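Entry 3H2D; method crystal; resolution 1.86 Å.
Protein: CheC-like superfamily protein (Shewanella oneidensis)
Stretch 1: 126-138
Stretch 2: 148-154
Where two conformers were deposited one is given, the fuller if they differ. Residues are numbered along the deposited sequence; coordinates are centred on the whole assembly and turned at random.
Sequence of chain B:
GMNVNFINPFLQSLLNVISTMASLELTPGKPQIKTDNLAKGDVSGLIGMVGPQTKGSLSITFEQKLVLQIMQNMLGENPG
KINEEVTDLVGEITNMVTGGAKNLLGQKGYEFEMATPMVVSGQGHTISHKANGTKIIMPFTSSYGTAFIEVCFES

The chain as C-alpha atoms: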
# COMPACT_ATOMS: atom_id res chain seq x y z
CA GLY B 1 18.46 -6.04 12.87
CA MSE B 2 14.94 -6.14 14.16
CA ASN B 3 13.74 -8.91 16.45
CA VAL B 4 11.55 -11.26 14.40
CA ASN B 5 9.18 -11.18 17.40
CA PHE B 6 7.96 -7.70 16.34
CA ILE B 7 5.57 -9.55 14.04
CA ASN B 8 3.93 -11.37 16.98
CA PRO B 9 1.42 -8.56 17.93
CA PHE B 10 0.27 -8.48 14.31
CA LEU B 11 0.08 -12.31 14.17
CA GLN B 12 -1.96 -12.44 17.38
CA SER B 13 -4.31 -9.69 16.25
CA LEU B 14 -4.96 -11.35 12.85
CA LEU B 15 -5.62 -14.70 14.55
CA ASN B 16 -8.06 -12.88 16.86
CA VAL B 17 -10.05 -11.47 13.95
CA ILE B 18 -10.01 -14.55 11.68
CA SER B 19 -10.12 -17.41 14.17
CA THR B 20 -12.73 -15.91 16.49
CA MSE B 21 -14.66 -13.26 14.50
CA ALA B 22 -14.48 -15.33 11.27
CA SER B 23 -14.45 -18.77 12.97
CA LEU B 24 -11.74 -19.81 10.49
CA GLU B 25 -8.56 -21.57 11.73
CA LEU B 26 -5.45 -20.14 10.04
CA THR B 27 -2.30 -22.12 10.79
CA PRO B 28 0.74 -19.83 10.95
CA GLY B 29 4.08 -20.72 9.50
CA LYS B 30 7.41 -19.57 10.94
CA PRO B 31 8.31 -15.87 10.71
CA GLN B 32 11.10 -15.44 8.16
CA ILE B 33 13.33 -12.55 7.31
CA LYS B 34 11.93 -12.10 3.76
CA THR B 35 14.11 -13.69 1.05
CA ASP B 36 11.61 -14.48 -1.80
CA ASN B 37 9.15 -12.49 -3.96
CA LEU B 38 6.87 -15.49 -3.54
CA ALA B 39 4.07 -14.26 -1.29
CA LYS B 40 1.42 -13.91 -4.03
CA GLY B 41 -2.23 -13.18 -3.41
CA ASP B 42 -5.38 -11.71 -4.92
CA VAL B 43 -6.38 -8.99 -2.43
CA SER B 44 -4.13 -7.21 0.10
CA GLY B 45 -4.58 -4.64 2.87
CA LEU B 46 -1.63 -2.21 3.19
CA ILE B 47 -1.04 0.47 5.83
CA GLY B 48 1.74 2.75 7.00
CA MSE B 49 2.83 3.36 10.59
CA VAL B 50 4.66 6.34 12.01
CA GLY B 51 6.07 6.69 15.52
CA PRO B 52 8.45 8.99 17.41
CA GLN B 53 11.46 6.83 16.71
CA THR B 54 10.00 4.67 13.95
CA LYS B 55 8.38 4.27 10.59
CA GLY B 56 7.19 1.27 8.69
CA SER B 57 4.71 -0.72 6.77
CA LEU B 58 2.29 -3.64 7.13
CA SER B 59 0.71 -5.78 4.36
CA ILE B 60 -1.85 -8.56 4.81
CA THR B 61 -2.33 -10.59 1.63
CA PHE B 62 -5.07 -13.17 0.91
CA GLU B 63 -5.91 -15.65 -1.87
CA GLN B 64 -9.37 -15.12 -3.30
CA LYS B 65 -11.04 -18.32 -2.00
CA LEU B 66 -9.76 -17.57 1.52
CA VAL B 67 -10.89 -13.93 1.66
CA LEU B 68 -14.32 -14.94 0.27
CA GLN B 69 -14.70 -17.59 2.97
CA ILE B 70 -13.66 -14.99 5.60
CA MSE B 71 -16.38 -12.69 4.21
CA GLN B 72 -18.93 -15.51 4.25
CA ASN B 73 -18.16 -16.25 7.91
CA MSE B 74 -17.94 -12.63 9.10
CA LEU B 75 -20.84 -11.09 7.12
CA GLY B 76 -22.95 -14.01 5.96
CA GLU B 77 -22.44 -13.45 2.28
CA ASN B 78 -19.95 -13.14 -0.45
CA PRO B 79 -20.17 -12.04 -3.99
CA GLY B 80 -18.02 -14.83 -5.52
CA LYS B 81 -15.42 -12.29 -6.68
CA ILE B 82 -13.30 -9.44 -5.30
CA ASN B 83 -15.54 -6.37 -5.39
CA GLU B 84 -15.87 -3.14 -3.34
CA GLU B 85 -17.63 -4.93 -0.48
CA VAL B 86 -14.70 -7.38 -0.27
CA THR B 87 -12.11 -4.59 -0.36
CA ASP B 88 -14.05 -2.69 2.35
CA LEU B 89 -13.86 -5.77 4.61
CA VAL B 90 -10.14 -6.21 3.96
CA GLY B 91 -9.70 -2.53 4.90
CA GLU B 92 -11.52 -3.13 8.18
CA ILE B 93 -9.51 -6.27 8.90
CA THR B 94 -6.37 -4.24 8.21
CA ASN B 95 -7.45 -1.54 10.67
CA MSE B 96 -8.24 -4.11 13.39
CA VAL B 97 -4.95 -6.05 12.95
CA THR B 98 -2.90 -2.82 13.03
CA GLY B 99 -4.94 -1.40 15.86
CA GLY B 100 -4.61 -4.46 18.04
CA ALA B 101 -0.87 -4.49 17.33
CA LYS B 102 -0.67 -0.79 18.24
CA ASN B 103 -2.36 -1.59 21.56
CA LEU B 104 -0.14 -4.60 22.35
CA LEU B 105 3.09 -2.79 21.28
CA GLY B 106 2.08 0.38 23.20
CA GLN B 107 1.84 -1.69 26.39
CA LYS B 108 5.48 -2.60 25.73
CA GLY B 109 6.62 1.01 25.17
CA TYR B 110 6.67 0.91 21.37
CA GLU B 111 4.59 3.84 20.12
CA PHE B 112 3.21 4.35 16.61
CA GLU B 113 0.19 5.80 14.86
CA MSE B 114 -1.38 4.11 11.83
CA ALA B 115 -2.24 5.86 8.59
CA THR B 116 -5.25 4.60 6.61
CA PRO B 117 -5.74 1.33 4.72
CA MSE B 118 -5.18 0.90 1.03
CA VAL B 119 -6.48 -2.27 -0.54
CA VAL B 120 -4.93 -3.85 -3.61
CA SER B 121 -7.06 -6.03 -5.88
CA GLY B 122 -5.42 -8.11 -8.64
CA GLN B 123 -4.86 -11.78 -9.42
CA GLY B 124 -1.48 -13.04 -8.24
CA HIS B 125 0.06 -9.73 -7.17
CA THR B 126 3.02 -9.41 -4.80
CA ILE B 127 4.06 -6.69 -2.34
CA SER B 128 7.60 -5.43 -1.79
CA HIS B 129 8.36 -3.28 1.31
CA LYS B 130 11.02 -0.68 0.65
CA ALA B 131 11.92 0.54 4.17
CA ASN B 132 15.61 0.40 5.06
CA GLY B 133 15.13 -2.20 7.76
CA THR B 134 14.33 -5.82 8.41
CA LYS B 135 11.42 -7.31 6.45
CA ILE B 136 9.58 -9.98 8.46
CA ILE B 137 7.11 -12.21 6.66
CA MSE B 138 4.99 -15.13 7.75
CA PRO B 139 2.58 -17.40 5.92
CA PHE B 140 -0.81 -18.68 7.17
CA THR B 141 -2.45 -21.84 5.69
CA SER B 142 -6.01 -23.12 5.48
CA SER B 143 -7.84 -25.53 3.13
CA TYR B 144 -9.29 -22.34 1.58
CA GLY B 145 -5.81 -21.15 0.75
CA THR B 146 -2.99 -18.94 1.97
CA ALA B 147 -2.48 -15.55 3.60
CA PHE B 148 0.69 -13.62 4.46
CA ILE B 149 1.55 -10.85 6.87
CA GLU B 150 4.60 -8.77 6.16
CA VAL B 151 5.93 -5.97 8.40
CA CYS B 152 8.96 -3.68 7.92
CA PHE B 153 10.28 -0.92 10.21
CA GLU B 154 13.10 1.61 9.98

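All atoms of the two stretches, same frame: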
# COMPACT_ATOMS: atom_id res chain seq x y z
N THR B 126 2.09 -9.29 -5.92
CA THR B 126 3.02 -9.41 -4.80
C THR B 126 3.30 -8.01 -4.26
O THR B 126 3.06 -7.01 -4.94
CB THR B 126 4.35 -10.06 -5.24
OG1 THR B 126 4.96 -9.26 -6.25
CG2 THR B 126 4.15 -11.46 -5.79
N ILE B 127 3.75 -7.95 -3.02
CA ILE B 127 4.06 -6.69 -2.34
C ILE B 127 5.54 -6.71 -1.94
O ILE B 127 6.04 -7.72 -1.41
CB ILE B 127 3.19 -6.46 -1.06
CG1 ILE B 127 1.67 -6.81 -1.29
CG2 ILE B 127 3.38 -5.02 -0.51
CD1 ILE B 127 0.92 -5.90 -2.21
N SER B 128 6.24 -5.61 -2.19
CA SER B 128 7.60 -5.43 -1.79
C SER B 128 7.67 -4.18 -0.90
O SER B 128 7.28 -3.08 -1.33
CB SER B 128 8.46 -5.25 -3.02
OG SER B 128 9.77 -4.86 -2.66
N HIS B 129 8.16 -4.37 0.33
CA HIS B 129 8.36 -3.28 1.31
C HIS B 129 9.73 -2.69 1.11
O HIS B 129 10.71 -3.44 1.09
CB HIS B 129 8.26 -3.82 2.73
CG HIS B 129 6.92 -4.33 3.09
ND1 HIS B 129 6.19 -3.80 4.13
CD2 HIS B 129 6.13 -5.26 2.51
CE1 HIS B 129 5.03 -4.44 4.21
NE2 HIS B 129 4.96 -5.30 3.21
N LYS B 130 9.80 -1.37 1.00
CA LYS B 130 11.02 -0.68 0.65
C LYS B 130 11.71 0.05 1.79
O LYS B 130 12.74 0.64 1.58
CB LYS B 130 10.81 0.24 -0.58
CG LYS B 130 10.22 -0.50 -1.76
CD LYS B 130 11.26 -1.48 -2.38
CE LYS B 130 10.71 -2.10 -3.66
NZ LYS B 130 11.58 -3.13 -4.31
N ALA B 131 11.19 -0.03 3.01
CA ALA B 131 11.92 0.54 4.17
C ALA B 131 13.37 0.03 4.23
O ALA B 131 13.68 -1.07 3.79
CB ALA B 131 11.23 0.21 5.50
N ASN B 132 14.25 0.84 4.80
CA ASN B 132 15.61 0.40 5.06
C ASN B 132 15.58 -0.21 6.44
O ASN B 132 15.90 0.45 7.43
CB ASN B 132 16.61 1.57 5.02
CG ASN B 132 18.01 1.15 5.42
N GLY B 133 15.15 -1.46 6.51
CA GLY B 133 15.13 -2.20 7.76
C GLY B 133 14.79 -3.65 7.49
O GLY B 133 14.70 -4.08 6.33
N THR B 134 14.59 -4.41 8.55
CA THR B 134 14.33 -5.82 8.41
C THR B 134 12.92 -6.05 7.90
O THR B 134 12.01 -5.42 8.36
CB THR B 134 14.48 -6.55 9.74
OG1 THR B 134 15.69 -6.10 10.37
CG2 THR B 134 14.54 -8.08 9.52
N LYS B 135 12.75 -6.96 6.96
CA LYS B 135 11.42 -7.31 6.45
C LYS B 135 11.10 -8.65 7.08
O LYS B 135 11.85 -9.59 6.91
CB LYS B 135 11.44 -7.44 4.91
CG LYS B 135 11.53 -6.10 4.11
CD LYS B 135 12.94 -5.60 3.94
CE LYS B 135 13.02 -4.22 3.30
NZ LYS B 135 14.37 -3.66 3.43
N ILE B 136 10.00 -8.73 7.81
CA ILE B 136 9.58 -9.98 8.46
C ILE B 136 8.28 -10.45 7.81
O ILE B 136 7.32 -9.71 7.75
CB ILE B 136 9.31 -9.79 9.96
CG1 ILE B 136 10.48 -9.16 10.69
CG2 ILE B 136 8.91 -11.10 10.59
CD1 ILE B 136 10.08 -8.71 12.10
N ILE B 137 8.28 -11.68 7.31
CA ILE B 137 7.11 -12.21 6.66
C ILE B 137 6.74 -13.56 7.26
O ILE B 137 7.60 -14.34 7.68
CB ILE B 137 7.34 -12.37 5.15
CG1 ILE B 137 6.08 -12.92 4.48
CG2 ILE B 137 8.50 -13.28 4.85
CD1 ILE B 137 6.01 -12.58 2.97
N MSE B 138 5.45 -13.83 7.30
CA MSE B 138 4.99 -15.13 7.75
C MSE B 138 3.77 -15.56 6.99
O MSE B 138 2.86 -14.76 6.78
CB MSE B 138 4.69 -15.12 9.23
CG MSE B 138 3.45 -14.38 9.64
SE MSE B 138 3.35 -14.57 11.60
CE MSE B 138 2.41 -16.25 11.72
N PHE B 148 -0.63 -14.05 3.99
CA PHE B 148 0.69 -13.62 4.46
C PHE B 148 0.58 -12.28 5.17
O PHE B 148 -0.16 -11.40 4.71
CB PHE B 148 1.67 -13.40 3.29
CG PHE B 148 1.85 -14.57 2.41
CD1 PHE B 148 1.06 -14.74 1.31
CD2 PHE B 148 2.85 -15.50 2.66
CE1 PHE B 148 1.26 -15.81 0.47
CE2 PHE B 148 3.04 -16.57 1.84
CZ PHE B 148 2.25 -16.73 0.75
N ILE B 149 1.30 -12.14 6.28
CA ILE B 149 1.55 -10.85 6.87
C ILE B 149 3.00 -10.53 6.63
O ILE B 149 3.86 -11.38 6.77
CB ILE B 149 1.32 -10.79 8.41
CG1 ILE B 149 -0.13 -10.83 8.77
CG2 ILE B 149 1.91 -9.50 8.99
CD1 ILE B 149 -0.37 -11.09 10.31
N GLU B 150 3.27 -9.30 6.20
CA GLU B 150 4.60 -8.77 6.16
C GLU B 150 4.67 -7.42 6.90
O GLU B 150 3.83 -6.54 6.68
CB GLU B 150 5.09 -8.63 4.72
CG GLU B 150 6.55 -8.18 4.61
CD GLU B 150 7.17 -8.21 3.21
OE1 GLU B 150 6.53 -8.70 2.24
OE2 GLU B 150 8.33 -7.72 3.09
N VAL B 151 5.67 -7.27 7.77
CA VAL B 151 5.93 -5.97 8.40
C VAL B 151 7.38 -5.53 8.14
O VAL B 151 8.28 -6.36 7.96
CB VAL B 151 5.61 -5.99 9.93
CG1 VAL B 151 6.77 -6.55 10.75
CG2 VAL B 151 5.29 -4.60 10.42
N CYS B 152 7.60 -4.23 8.10
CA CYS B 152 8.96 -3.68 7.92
C CYS B 152 9.03 -2.40 8.70
O CYS B 152 8.09 -1.62 8.65
CB CYS B 152 9.22 -3.39 6.47
SG CYS B 152 10.95 -2.99 6.11
N PHE B 153 10.10 -2.19 9.46
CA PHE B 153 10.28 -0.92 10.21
C PHE B 153 11.69 -0.43 10.00
O PHE B 153 12.61 -1.25 9.96
CB PHE B 153 10.08 -1.14 11.69
CG PHE B 153 8.66 -1.29 12.10
CD1 PHE B 153 7.81 -0.18 12.14
CD2 PHE B 153 8.16 -2.53 12.48
CE1 PHE B 153 6.48 -0.32 12.52
CE2 PHE B 153 6.84 -2.68 12.88
CZ PHE B 153 6.00 -1.56 12.89
N GLU B 154 11.82 0.88 9.87
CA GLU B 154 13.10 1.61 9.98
C GLU B 154 13.22 2.09 11.43
O GLU B 154 12.23 2.64 12.00
CB GLU B 154 13.08 2.84 9.08
CG GLU B 154 13.21 2.53 7.62
CD GLU B 154 13.31 3.78 6.71
OE1 GLU B 154 13.21 4.93 7.22
OE2 GLU B 154 13.49 3.57 5.48
O HOH W 1 9.33 -6.99 0.86

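Residues 135-138 and 148-153 of the CheC-like superfamily protein run antiparallel as neighbouring strands, their axes 4.8 Å apart at closest approach. Two hydrogen-bonded pairs hold them: Ile-136 N to Val-151 O and Val-151 N to Ile-136 O, both 2.9 Å, then Met-138 N to Ile-149 O at 3.0 Å and Ile-149 N to Met-138 O at 3.1 Å. Between these pairs the backbones draw in, Ile-137 CA lying 4.3 Å from Glu-150 CA, close enough for Ile-137 CA to meet Ile-149 O at 3.4 Å and Glu-150 CA to meet Ile-136 O at 3.3 Å.

Side chains alternate between the faces. Ile-136, Val-151, selenomethionine Met-138 and Ile-149 share one apolar face, where Ile-136 CD1 touches Val-151 CG1 at 4.2 Å and Met-138 CG approaches Ile-149 CB at 4.4 Å.

On the other face, strand 126-129 passes over strand 148-153 at 18°, with 8.3 Å between axes, leaving room for side chains to fill the gap. Glu-150 reaches into it fully extended: its CG lies over one face of the His-129 ring, 3.8 Å from the centroid, a CH-pi contact. A water bridges the strands at its tip, accepting from His-129 N at 2.9 Å and donating to Glu-150 OE2 at 2.6 Å. Cys-152 fills the next hollow, its SG 3.3 Å from Ala-131 CB and 3.7 Å from Lys-135 CE. Lys-135 curls back over the turn, its NZ donating to Ala-131 O at 2.7 Å and Gly-133 O at 2.9 Å.

Gly-133 fits tightly: its CA sits 3.5 Å from Phe-153 O, and a CB there would clash with that oxygen. Beyond it, Glu-154 closes the contact, its OE2 accepting a nearly straight hydrogen bond from Asn-132 N at 2.9 Å.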